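Local coordinates for protein ABC-type amino acid transport system, periplasmic component (Caldanaerobacter subterraneus subsp. tengcongensis MB4, PDB 4YMX) that binds arginine in the cleft between two lobes and, as the substrate-binding component of an amino acid ABC transporter, probably delivers it to the membrane complex, at residues A45-F50 and D194-A199; T148-I153 and D188-E193. All coordinates share one frame; numbering follows the deposited sequence.

Contact 1: A45-F50 and D194-A199. With ARG (arginine), chain C.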
loop_
_atom_site.group_PDB
_atom_site.type_symbol
_atom_site.label_atom_id
_atom_site.label_comp_id
_atom_site.label_asym_id
_atom_site.label_seq_id
_atom_site.Cartn_x
_atom_site.Cartn_y
_atom_site.Cartn_z
ATOM N N ALA A 45 -5.531 -3.380 5.434
ATOM C CA ALA A 45 -6.597 -3.389 4.426
ATOM C C ALA A 45 -7.369 -2.067 4.357
ATOM O O ALA A 45 -8.606 -2.018 4.473
ATOM C CB ALA A 45 -7.546 -4.577 4.646
ATOM N N ASP A 46 -6.605 -1.005 4.134
ATOM C CA ASP A 46 -7.103 0.346 3.978
ATOM C C ASP A 46 -6.618 0.915 2.652
ATOM O O ASP A 46 -6.518 2.128 2.491
ATOM C CB ASP A 46 -6.555 1.208 5.118
ATOM C CG ASP A 46 -5.019 1.232 5.169
ATOM O OD1 ASP A 46 -4.349 0.418 4.489
ATOM O OD2 ASP A 46 -4.480 2.070 5.909
ATOM N N PHE A 47 -6.314 0.036 1.703
ATOM C CA PHE A 47 -5.481 0.390 0.560
ATOM C C PHE A 47 -6.042 -0.196 -0.732
ATOM O O PHE A 47 -5.362 -0.972 -1.419
ATOM C CB PHE A 47 -4.069 -0.156 0.821
ATOM C CG PHE A 47 -2.937 0.681 0.254
ATOM C CD1 PHE A 47 -2.044 0.126 -0.654
ATOM C CD2 PHE A 47 -2.744 1.994 0.655
ATOM C CE1 PHE A 47 -0.965 0.861 -1.145
ATOM C CE2 PHE A 47 -1.677 2.736 0.170
ATOM C CZ PHE A 47 -0.795 2.177 -0.744
ATOM N N PRO A 48 -7.297 0.157 -1.074
ATOM C CA PRO A 48 -7.873 -0.327 -2.333
ATOM C C PRO A 48 -7.088 0.241 -3.513
ATOM O O PRO A 48 -6.687 1.400 -3.458
ATOM C CB PRO A 48 -9.289 0.269 -2.309
ATOM C CG PRO A 48 -9.158 1.509 -1.442
ATOM C CD PRO A 48 -8.200 1.104 -0.382
ATOM N N PRO A 49 -6.897 -0.534 -4.589
ATOM C CA PRO A 49 -7.406 -1.882 -4.859
ATOM C C PRO A 49 -6.466 -3.020 -4.462
ATOM O O PRO A 49 -6.698 -4.160 -4.888
ATOM C CB PRO A 49 -7.565 -1.871 -6.379
ATOM C CG PRO A 49 -6.407 -1.034 -6.822
ATOM C CD PRO A 49 -6.307 0.072 -5.799
ATOM N N PHE A 50 -5.445 -2.734 -3.657
ATOM C CA PHE A 50 -4.501 -3.768 -3.228
ATOM C C PHE A 50 -5.071 -4.653 -2.144
ATOM O O PHE A 50 -5.000 -5.880 -2.222
ATOM C CB PHE A 50 -3.187 -3.132 -2.763
ATOM C CG PHE A 50 -2.459 -2.420 -3.859
ATOM C CD1 PHE A 50 -1.534 -3.090 -4.647
ATOM C CD2 PHE A 50 -2.733 -1.085 -4.143
ATOM C CE1 PHE A 50 -0.880 -2.443 -5.688
ATOM C CE2 PHE A 50 -2.076 -0.432 -5.185
ATOM C CZ PHE A 50 -1.152 -1.113 -5.953
ATOM N N ASP A 194 -0.896 6.858 -6.145
ATOM C CA ASP A 194 -1.834 7.247 -7.194
ATOM C C ASP A 194 -3.024 6.302 -7.321
ATOM O O ASP A 194 -4.175 6.727 -7.323
ATOM C CB ASP A 194 -1.080 7.298 -8.531
ATOM C CG ASP A 194 -1.942 7.791 -9.684
ATOM O OD1 ASP A 194 -2.861 8.598 -9.452
ATOM O OD2 ASP A 194 -1.676 7.371 -10.834
ATOM N N THR A 195 -2.756 5.006 -7.428
ATOM C CA THR A 195 -3.847 4.059 -7.648
ATOM C C THR A 195 -4.803 4.012 -6.465
ATOM O O THR A 195 -6.008 3.821 -6.632
ATOM C CB THR A 195 -3.337 2.653 -7.955
ATOM O OG1 THR A 195 -2.490 2.210 -6.891
ATOM C CG2 THR A 195 -2.574 2.649 -9.272
ATOM N N VAL A 196 -4.260 4.180 -5.267
ATOM C CA VAL A 196 -5.097 4.215 -4.076
ATOM C C VAL A 196 -5.919 5.509 -3.991
ATOM O O VAL A 196 -7.110 5.469 -3.658
ATOM C CB VAL A 196 -4.247 3.990 -2.813
ATOM C CG1 VAL A 196 -5.096 4.107 -1.565
ATOM C CG2 VAL A 196 -3.611 2.601 -2.866
ATOM N N ALA A 197 -5.291 6.642 -4.297
ATOM C CA ALA A 197 -6.032 7.899 -4.384
ATOM C C ALA A 197 -7.201 7.786 -5.366
ATOM O O ALA A 197 -8.306 8.256 -5.082
ATOM C CB ALA A 197 -5.110 9.043 -4.780
ATOM N N LYS A 198 -6.967 7.169 -6.522
ATOM C CA LYS A 198 -8.042 7.025 -7.500
ATOM C C LYS A 198 -9.207 6.220 -6.925
ATOM O O LYS A 198 -10.375 6.553 -7.130
ATOM C CB LYS A 198 -7.528 6.399 -8.800
ATOM C CG LYS A 198 -6.540 7.262 -9.568
ATOM C CD LYS A 198 -6.200 6.589 -10.891
ATOM C CE LYS A 198 -5.243 7.417 -11.720
ATOM N NZ LYS A 198 -4.861 6.696 -12.976
ATOM N N ALA A 199 -8.893 5.170 -6.177
ATOM C CA ALA A 199 -9.937 4.354 -5.575
ATOM C C ALA A 199 -10.768 5.155 -4.573
ATOM O O ALA A 199 -12.003 5.124 -4.614
ATOM C CB ALA A 199 -9.330 3.133 -4.915
HETATM N N ARG C . 4.009 1.862 -0.687
HETATM C CA ARG C . 4.066 2.618 0.592
HETATM C C ARG C . 5.076 1.996 1.539
HETATM O O ARG C . 5.611 0.922 1.269
HETATM C CB ARG C . 2.686 2.652 1.250
HETATM C CG ARG C . 2.070 1.282 1.463
HETATM C CD ARG C . 0.843 1.352 2.358
HETATM N NE ARG C . 0.076 0.117 2.293
HETATM C CZ ARG C . -1.046 -0.107 2.966
HETATM N NH1 ARG C . -1.549 0.813 3.771
HETATM N NH2 ARG C . -1.662 -1.267 2.833
HETATM O OXT ARG C . 5.376 2.560 2.590
#
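Thr195, in the first turn of helix 194-201, meets Pro49 and Phe50 across the cleft of a type II periplasmic binding protein fold, where the 45-50 segment of one lobe packs on the helix of the other around bound arginine. Its carbonyl O lies 3.9 Å from Pro49 CD. The hydroxyl OG1 sits in the plane of the Phe50 ring, at its CE2 edge, but the side chain has two conformers, which makes that approach doubtful.

Val196 buries the largest area of any residue here. With CG1 anti to the backbone N (chi1 177°), CG2 projects almost straight onto the Phe47 ring: it is 3.4 Å from the centroid and 4° off the normal, a CH-pi contact over the centre of the face. The opposite face is covered by the ligand guanidinium, whose NE stands 3.4 Å above the ring plane. One phenyl ring is thus sandwiched between a helix methyl and the substrate, linking ligand to lobe-lobe packing. Beside it, Asp46 OD1 accepts a 2.9 Å hydrogen bond from NH1 of the bound arginine; its other oxygen, OD2, accepts one from Val175 N. The same Val196 methyl touches Phe50 CD2 at 4.0 Å.

Val196 also meets the turn. Pro48 and Pro49, joined by a cis peptide, form a type VI turn closed by Phe50 N to Phe47 O at 2.8 Å. Outside the two segments, Pro49 packs on Trp257 and Phe258. The turn directs the Pro48 carbonyl at the helix, where it is buried without a hydrogen-bond partner in the model; Pro48 O faces the Val196 CA-H, a CA-H...O contact of 3.3 Å between Pro48 O and Val196 CA.

One helical turn after Val196, the Ala199 methyl closes against the proline, with Ala199 CB 3.8 Å from Pro48 CG.

Contact 2: T148-I153 and D188-E193; sequences TIAVQI and DAIVVE. With ARG (arginine), chain C.
The flat carboxylate of Asp188 meets Thr148 at its edge: OD2 takes the Thr148 N-H on its anti lone pair, at 2.8 Å and 168°. A water donates to the same oxygen and also bonds Thr148 OG1. The Thr148 carbonyl in turn receives Asp188 N at 2.7 Å, tilted 18° from its plane, so side chain and backbone of Asp188 both grip Thr148.

Further along, the peptide groups pair as parallel strands. Ala150 N reaches Ala189 O in the carbonyl plane at 2.9 Å, and Val191 N meets Ala150 O almost end-on, with a C=O...donor angle of 173°. Beyond this bond a water bridges Gln152 N and Val191 O, replacing a direct link where the strands part.

On one sheet face Ile149 CD1 rests 3.6 Å from Ala189 CB, while its CG2 touches Val191 CG2; helix 156-161 covers Ile149 and Val151. The other face bears Ala150 and Ile190, the latter against helix 175-183.

At the C-terminal ends the diverging strands reach bound arginine. CG anti to the backbone N and an extended chain carry the Gln152 amide to the guanidinium. Gln152 OE1 accepts a hydrogen bond from arginine NH1 (2.9 Å), and Glu193 OE1 one from its alpha-amino N (2.8 Å). These are adjacent parallel strands, 189-193 being central, in the 2-1-3-n-4 sheet of a type II periplasmic binding protein, with substrate held at the strand ends.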
loop_
_atom_site.group_PDB
_atom_site.type_symbol
_atom_site.label_atom_id
_atom_site.label_comp_id
_atom_site.label_asym_id
_atom_site.label_seq_id
_atom_site.Cartn_x
_atom_site.Cartn_y
_atom_site.Cartn_z
ATOM N N THR A 148 -0.237 21.531 6.446
ATOM C CA THR A 148 -0.524 20.341 7.237
ATOM C C THR A 148 -0.806 19.207 6.263
ATOM O O THR A 148 -1.746 19.272 5.469
ATOM C CB THR A 148 -1.710 20.573 8.183
ATOM O OG1 THR A 148 -1.381 21.643 9.084
ATOM C CG2 THR A 148 -2.028 19.313 9.004
ATOM N N ILE A 149 0.042 18.187 6.305
ATOM C CA ILE A 149 -0.012 17.102 5.329
ATOM C C ILE A 149 -0.275 15.779 6.034
ATOM O O ILE A 149 0.503 15.364 6.899
ATOM C CB ILE A 149 1.310 17.012 4.552
ATOM C CG1 ILE A 149 1.671 18.382 3.965
ATOM C CG2 ILE A 149 1.220 15.927 3.471
ATOM C CD1 ILE A 149 0.698 18.897 2.942
ATOM N N ALA A 150 -1.381 15.117 5.675
ATOM C CA ALA A 150 -1.717 13.825 6.270
ATOM C C ALA A 150 -0.967 12.711 5.555
ATOM O O ALA A 150 -0.923 12.667 4.318
ATOM C CB ALA A 150 -3.212 13.572 6.228
ATOM N N VAL A 151 -0.356 11.821 6.342
ATOM C CA VAL A 151 0.394 10.682 5.824
ATOM C C VAL A 151 0.219 9.474 6.725
ATOM O O VAL A 151 -0.093 9.612 7.915
ATOM C CB VAL A 151 1.912 10.973 5.722
ATOM C CG1 VAL A 151 2.185 12.051 4.676
ATOM C CG2 VAL A 151 2.485 11.369 7.073
ATOM N N GLN A 152 0.471 8.296 6.166
ATOM C CA GLN A 152 0.390 7.060 6.923
ATOM C C GLN A 152 1.722 6.773 7.611
ATOM O O GLN A 152 2.788 6.797 6.986
ATOM C CB GLN A 152 -0.025 5.890 6.021
ATOM C CG GLN A 152 -0.105 4.561 6.748
ATOM C CD GLN A 152 -0.837 3.516 5.941
ATOM O OE1 GLN A 152 -0.586 3.339 4.742
ATOM N NE2 GLN A 152 -1.780 2.840 6.581
ATOM N N ILE A 153 1.653 6.527 8.911
ATOM C CA ILE A 153 2.846 6.217 9.691
ATOM C C ILE A 153 3.593 5.016 9.127
ATOM O O ILE A 153 3.000 3.971 8.854
ATOM C CB ILE A 153 2.483 5.928 11.141
ATOM C CG1 ILE A 153 1.890 7.179 11.777
ATOM C CG2 ILE A 153 3.710 5.491 11.935
ATOM C CD1 ILE A 153 1.071 6.869 12.998
ATOM N N ASP A 188 -4.333 19.960 4.855
ATOM C CA ASP A 188 -4.365 20.702 3.609
ATOM C C ASP A 188 -4.174 19.771 2.428
ATOM O O ASP A 188 -4.587 20.083 1.308
ATOM C CB ASP A 188 -3.249 21.754 3.600
ATOM C CG ASP A 188 -3.409 22.783 4.697
ATOM O OD1 ASP A 188 -4.459 23.454 4.733
ATOM O OD2 ASP A 188 -2.491 22.919 5.523
ATOM N N ALA A 189 -3.546 18.624 2.671
ATOM C CA ALA A 189 -3.261 17.692 1.591
ATOM C C ALA A 189 -2.940 16.325 2.164
ATOM O O ALA A 189 -2.642 16.198 3.351
ATOM C CB ALA A 189 -2.082 18.193 0.758
ATOM N N ILE A 190 -3.037 15.308 1.315
ATOM C CA ILE A 190 -2.617 13.953 1.646
ATOM C C ILE A 190 -1.507 13.544 0.678
ATOM O O ILE A 190 -1.557 13.893 -0.496
ATOM C CB ILE A 190 -3.775 12.960 1.447
ATOM C CG1 ILE A 190 -4.993 13.344 2.285
ATOM C CG2 ILE A 190 -3.335 11.528 1.752
ATOM C CD1 ILE A 190 -6.247 12.553 1.898
ATOM N N VAL A 191 -0.515 12.793 1.149
ATOM C CA VAL A 191 0.411 12.132 0.233
ATOM C C VAL A 191 0.151 10.637 0.278
ATOM O O VAL A 191 0.156 10.034 1.353
ATOM C CB VAL A 191 1.893 12.408 0.585
ATOM C CG1 VAL A 191 2.817 11.626 -0.344
ATOM C CG2 VAL A 191 2.189 13.901 0.488
ATOM N N VAL A 192 -0.097 10.043 -0.886
ATOM C CA VAL A 192 -0.516 8.645 -0.970
ATOM C C VAL A 192 -0.305 8.175 -2.399
ATOM O O VAL A 192 -0.137 8.997 -3.292
ATOM C CB VAL A 192 -2.002 8.493 -0.518
ATOM C CG1 VAL A 192 -2.952 9.095 -1.546
ATOM C CG2 VAL A 192 -2.360 7.034 -0.229
ATOM N N GLU A 193 -0.279 6.862 -2.617
ATOM C CA GLU A 193 -0.071 6.336 -3.955
ATOM C C GLU A 193 -1.237 6.640 -4.881
ATOM O O GLU A 193 -2.402 6.661 -4.460
ATOM C CB GLU A 193 0.220 4.835 -3.912
ATOM C CG GLU A 193 1.695 4.528 -3.870
ATOM C CD GLU A 193 2.037 3.482 -2.844
ATOM O OE1 GLU A 193 2.293 3.849 -1.684
ATOM O OE2 GLU A 193 2.059 2.292 -3.208
HETATM N N ARG C . 4.009 1.862 -0.687
HETATM C CA ARG C . 4.066 2.618 0.592
HETATM C C ARG C . 5.076 1.996 1.539
HETATM O O ARG C . 5.611 0.922 1.269
HETATM C CB ARG C . 2.686 2.652 1.250
HETATM C CG ARG C . 2.070 1.282 1.463
HETATM C CD ARG C . 0.843 1.352 2.358
HETATM N NE ARG C . 0.076 0.117 2.293
HETATM C CZ ARG C . -1.046 -0.107 2.966
HETATM N NH1 ARG C . -1.549 0.813 3.771
HETATM N NH2 ARG C . -1.662 -1.267 2.833
HETATM O OXT ARG C . 5.376 2.560 2.590
HETATM O O HOH W 1 -2.336 24.100 7.865
HETATM O O HOH W 2 -0.404 8.124 3.257
#

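How the contacts relate
Along the chain the order is 45-50, 148-153, 188-193, 194-199, so both segments of contact 2 fall between those of contact 1. The centres lie about 14 Å apart. Strand 189-193 runs directly into helix 194-201; contact 2 lies within the sheet of one lobe, and contact 1 joins that lobe's helix to the other lobe. Packing links them: Ala197 CB is 3.9 Å from Val192 CG1, and Phe47 CZ is 3.6 Å from Glu193 OE1. A weak hydrogen bond joins Gln152 NE2 to Asp46 OD2. Both contacts touch the bound arginine, consistent with a closed, ligand-loaded state, with arginine held by residues of both lobes.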